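Long-range contact in NADH-rubredoxin oxidoreductase (Clostridium acetobutylicum, PDB 3KLJ), which catalyses the NADH-dependent reduction of rubredoxin through a bound FAD, passing electrons into the dioxygen-scavenging chain of an obligate anaerobe: residues A[40-45]-A[132-137]. Sequence-based numbering, arbitrary orientation.
With FAD (flavin-adenine dinucleotide), chain B.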
loop_
_atom_site.group_PDB
_atom_site.type_symbol
_atom_site.label_atom_id
_atom_site.label_comp_id
_atom_site.label_asym_id
_atom_site.label_seq_id
_atom_site.Cartn_x
_atom_site.Cartn_y
_atom_site.Cartn_z
ATOM N N SER A 40 -14.451 -9.429 -5.568
ATOM C CA SER A 40 -15.460 -9.085 -4.571
ATOM C C SER A 40 -16.159 -7.755 -4.870
ATOM O O SER A 40 -17.318 -7.569 -4.491
ATOM C CB SER A 40 -14.845 -9.060 -3.171
ATOM O OG SER A 40 -13.881 -8.021 -3.064
ATOM N N GLU A 41 -15.454 -6.844 -5.546
ATOM C CA GLU A 41 -16.005 -5.536 -5.926
ATOM C C GLU A 41 -16.828 -5.631 -7.215
ATOM O O GLU A 41 -16.722 -6.610 -7.958
ATOM C CB GLU A 41 -14.886 -4.496 -6.103
ATOM C CG GLU A 41 -13.891 -4.402 -4.938
ATOM C CD GLU A 41 -12.951 -3.200 -5.054
ATOM O OE1 GLU A 41 -13.412 -2.102 -5.411
ATOM O OE2 GLU A 41 -11.746 -3.349 -4.767
ATOM N N LYS A 42 -17.639 -4.609 -7.480
ATOM C CA LYS A 42 -18.473 -4.599 -8.685
ATOM C C LYS A 42 -17.789 -3.914 -9.874
ATOM O O LYS A 42 -18.417 -3.677 -10.912
ATOM C CB LYS A 42 -19.863 -4.005 -8.402
ATOM C CG LYS A 42 -19.870 -2.662 -7.694
ATOM C CD LYS A 42 -21.301 -2.231 -7.354
ATOM C CE LYS A 42 -21.321 -1.149 -6.273
ATOM N NZ LYS A 42 -20.999 -1.712 -4.929
ATOM N N TYR A 43 -16.499 -3.626 -9.713
ATOM C CA TYR A 43 -15.702 -2.932 -10.726
ATOM C C TYR A 43 -14.543 -3.795 -11.204
ATOM O O TYR A 43 -14.010 -4.617 -10.449
ATOM C CB TYR A 43 -15.169 -1.585 -10.176
ATOM C CG TYR A 43 -16.228 -0.790 -9.434
ATOM C CD1 TYR A 43 -17.282 -0.182 -10.123
ATOM C CD2 TYR A 43 -16.200 -0.679 -8.041
ATOM C CE1 TYR A 43 -18.269 0.530 -9.448
ATOM C CE2 TYR A 43 -17.181 0.038 -7.356
ATOM C CZ TYR A 43 -18.214 0.636 -8.068
ATOM O OH TYR A 43 -19.191 1.348 -7.409
ATOM N N LEU A 44 -14.170 -3.615 -12.467
ATOM C CA LEU A 44 -12.950 -4.205 -13.023
ATOM C C LEU A 44 -11.702 -3.679 -12.291
ATOM O O LEU A 44 -11.795 -2.690 -11.558
ATOM C CB LEU A 44 -12.873 -3.890 -14.519
ATOM C CG LEU A 44 -13.476 -4.869 -15.548
ATOM C CD1 LEU A 44 -14.206 -6.086 -14.965
ATOM C CD2 LEU A 44 -14.320 -4.158 -16.593
ATOM N N PRO A 45 -10.543 -4.352 -12.464
ATOM C CA PRO A 45 -9.304 -3.860 -11.873
ATOM C C PRO A 45 -9.051 -2.380 -12.141
ATOM O O PRO A 45 -9.114 -1.929 -13.285
ATOM C CB PRO A 45 -8.240 -4.714 -12.557
ATOM C CG PRO A 45 -8.912 -6.038 -12.707
ATOM C CD PRO A 45 -10.387 -5.737 -12.953
ATOM N N SER A 132 -11.371 1.227 -0.972
ATOM C CA SER A 132 -12.052 0.897 -2.225
ATOM C C SER A 132 -12.664 2.108 -2.912
ATOM O O SER A 132 -12.792 3.175 -2.310
ATOM C CB SER A 132 -13.157 -0.106 -1.949
ATOM O OG SER A 132 -14.186 0.519 -1.209
ATOM N N TYR A 133 -13.059 1.937 -4.171
ATOM C CA TYR A 133 -13.760 3.008 -4.889
ATOM C C TYR A 133 -15.053 3.405 -4.173
ATOM O O TYR A 133 -15.367 4.588 -4.074
ATOM C CB TYR A 133 -14.038 2.613 -6.337
ATOM C CG TYR A 133 -14.815 3.660 -7.110
ATOM C CD1 TYR A 133 -14.195 4.833 -7.551
ATOM C CD2 TYR A 133 -16.177 3.486 -7.388
ATOM C CE1 TYR A 133 -14.911 5.808 -8.257
ATOM C CE2 TYR A 133 -16.902 4.461 -8.097
ATOM C CZ TYR A 133 -16.259 5.611 -8.524
ATOM O OH TYR A 133 -16.954 6.574 -9.226
ATOM N N ASP A 134 -15.796 2.416 -3.672
ATOM C CA ASP A 134 -17.017 2.692 -2.903
ATOM C C ASP A 134 -16.722 3.470 -1.615
ATOM O O ASP A 134 -17.511 4.324 -1.215
ATOM C CB ASP A 134 -17.790 1.401 -2.609
ATOM C CG ASP A 134 -18.567 0.886 -3.823
ATOM O OD1 ASP A 134 -18.748 1.633 -4.809
ATOM O OD2 ASP A 134 -19.000 -0.281 -3.798
ATOM N N ASP A 135 -15.585 3.175 -0.982
ATOM C CA ASP A 135 -15.102 3.919 0.182
ATOM C C ASP A 135 -14.943 5.401 -0.146
ATOM O O ASP A 135 -15.468 6.260 0.568
ATOM C CB ASP A 135 -13.745 3.374 0.660
ATOM C CG ASP A 135 -13.864 2.083 1.470
ATOM O OD1 ASP A 135 -12.853 1.356 1.556
ATOM O OD2 ASP A 135 -14.939 1.804 2.031
ATOM N N ALA A 136 -14.219 5.686 -1.232
ATOM C CA ALA A 136 -14.014 7.051 -1.702
ATOM C C ALA A 136 -15.341 7.797 -1.829
ATOM O O ALA A 136 -15.469 8.901 -1.317
ATOM C CB ALA A 136 -13.254 7.067 -3.022
ATOM N N LEU A 137 -16.321 7.179 -2.488
ATOM C CA LEU A 137 -17.648 7.784 -2.667
ATOM C C LEU A 137 -18.327 8.092 -1.335
ATOM O O LEU A 137 -18.869 9.181 -1.156
ATOM C CB LEU A 137 -18.554 6.881 -3.518
ATOM C CG LEU A 137 -18.284 6.718 -5.017
ATOM C CD1 LEU A 137 -19.436 5.958 -5.660
ATOM C CD2 LEU A 137 -18.098 8.067 -5.709
HETATM P PA FAD B . -5.830 -4.971 -4.198
HETATM O O1A FAD B . -6.348 -4.779 -2.797
HETATM O O2A FAD B . -5.623 -3.667 -4.929
HETATM O O5B FAD B . -6.833 -5.905 -5.015
HETATM C C5B FAD B . -7.306 -7.121 -4.465
HETATM C C4B FAD B . -8.745 -7.357 -4.924
HETATM O O4B FAD B . -9.187 -8.638 -4.476
HETATM C C3B FAD B . -9.695 -6.329 -4.316
HETATM O O3B FAD B . -10.481 -5.755 -5.347
HETATM C C2B FAD B . -10.553 -7.111 -3.338
HETATM O O2B FAD B . -11.888 -6.658 -3.306
HETATM C C1B FAD B . -10.477 -8.524 -3.899
HETATM N N9A FAD B . -10.703 -9.575 -2.890
HETATM C C8A FAD B . -10.333 -9.563 -1.572
HETATM N N7A FAD B . -10.730 -10.725 -1.003
HETATM C C5A FAD B . -11.340 -11.484 -1.936
HETATM C C6A FAD B . -11.932 -12.746 -1.882
HETATM N N6A FAD B . -12.203 -13.308 -0.703
HETATM N N1A FAD B . -12.497 -13.268 -3.033
HETATM C C2A FAD B . -12.478 -12.554 -4.217
HETATM N N3A FAD B . -11.899 -11.299 -4.257
HETATM C C4A FAD B . -11.333 -10.772 -3.132
HETATM N N1 FAD B . 0.881 1.925 -3.435
HETATM C C2 FAD B . 2.024 2.542 -3.897
HETATM O O2 FAD B . 2.968 1.863 -4.260
HETATM N N3 FAD B . 2.102 3.917 -3.981
HETATM C C4 FAD B . 1.036 4.689 -3.585
HETATM O O4 FAD B . 1.144 5.917 -3.658
HETATM C C4X FAD B . -0.129 4.078 -3.099
HETATM N N5 FAD B . -1.222 4.833 -2.702
HETATM C C5X FAD B . -2.368 4.221 -2.230
HETATM C C6 FAD B . -3.466 4.992 -1.825
HETATM C C7 FAD B . -4.627 4.354 -1.359
HETATM C C7M FAD B . -5.806 5.174 -0.923
HETATM C C8 FAD B . -4.683 2.962 -1.288
HETATM C C8M FAD B . -5.914 2.251 -0.784
HETATM C C9 FAD B . -3.587 2.206 -1.686
HETATM C C9A FAD B . -2.430 2.829 -2.162
HETATM N N10 FAD B . -1.338 2.064 -2.566
HETATM C C10 FAD B . -0.196 2.685 -3.033
HETATM C "C1'" FAD B . -1.389 0.574 -2.473
HETATM C "C2'" FAD B . -1.725 -0.085 -3.793
HETATM O "O2'" FAD B . -3.040 0.287 -4.155
HETATM C "C3'" FAD B . -1.634 -1.583 -3.580
HETATM O "O3'" FAD B . -0.289 -1.943 -3.327
HETATM C "C4'" FAD B . -2.129 -2.388 -4.770
HETATM O "O4'" FAD B . -3.467 -2.033 -5.090
HETATM C "C5'" FAD B . -2.099 -3.865 -4.395
HETATM O "O5'" FAD B . -2.737 -4.571 -5.427
HETATM P P FAD B . -3.318 -6.023 -5.144
HETATM O O1P FAD B . -3.896 -6.574 -6.438
HETATM O O2P FAD B . -2.283 -6.911 -4.499
HETATM O O3P FAD B . -4.470 -5.816 -4.032
HETATM O O HOH W 1 -15.394 -0.734 -4.277
HETATM O O HOH W 2 -17.724 -2.640 -4.934
#
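Tyr43 and Tyr133 meet in a T-shaped pair. The CD2 edge of Tyr133 points into one face of the Tyr43 ring, with Tyr133 CD2 3.6 Å from Tyr43 CZ and the planes 80° apart. This is the tight part of the contact. Tyr133 is buried, and Ile61 and helix 51-56 (Leu51, Ile54) pack on it.

Asp134 spends both carboxylate oxygens on the loop. Tyr43 OH donates to Asp134 OD1 at 2.7 Å, and Lys42 NZ makes a salt bridge to Asp134 OD2, also 2.7 Å. Both are met on the syn side. Lys42 CG lies 3.7 Å above the other face of Tyr43, toward the rim; the chain then passes beyond the ring and turns at chi4 (-74°), bringing NZ to Asp134.

The looser side is wet. Water 1 donates to Glu41 OE1 at 2.7 Å and accepts from Asp134 N. Water 2 links Lys42 N to Asp134 OD2. Glu41 OE1 comes no nearer than 4.0 Å to Ser132 CB. It also bonds Tyr46, while OE2 pairs with Arg48 and lies 2.8 Å from FAD O3B.

Ser132 and Asp135 form a capping box at the start of helix 133-146. The ring pair, the Asp134 bonds and the waters join the FAD-domain loop that meets the adenosine ribose to the first turn of an NADH-domain helix. The Lys42 charge and the Tyr43 hydroxyl would both stabilise an ionised Asp134.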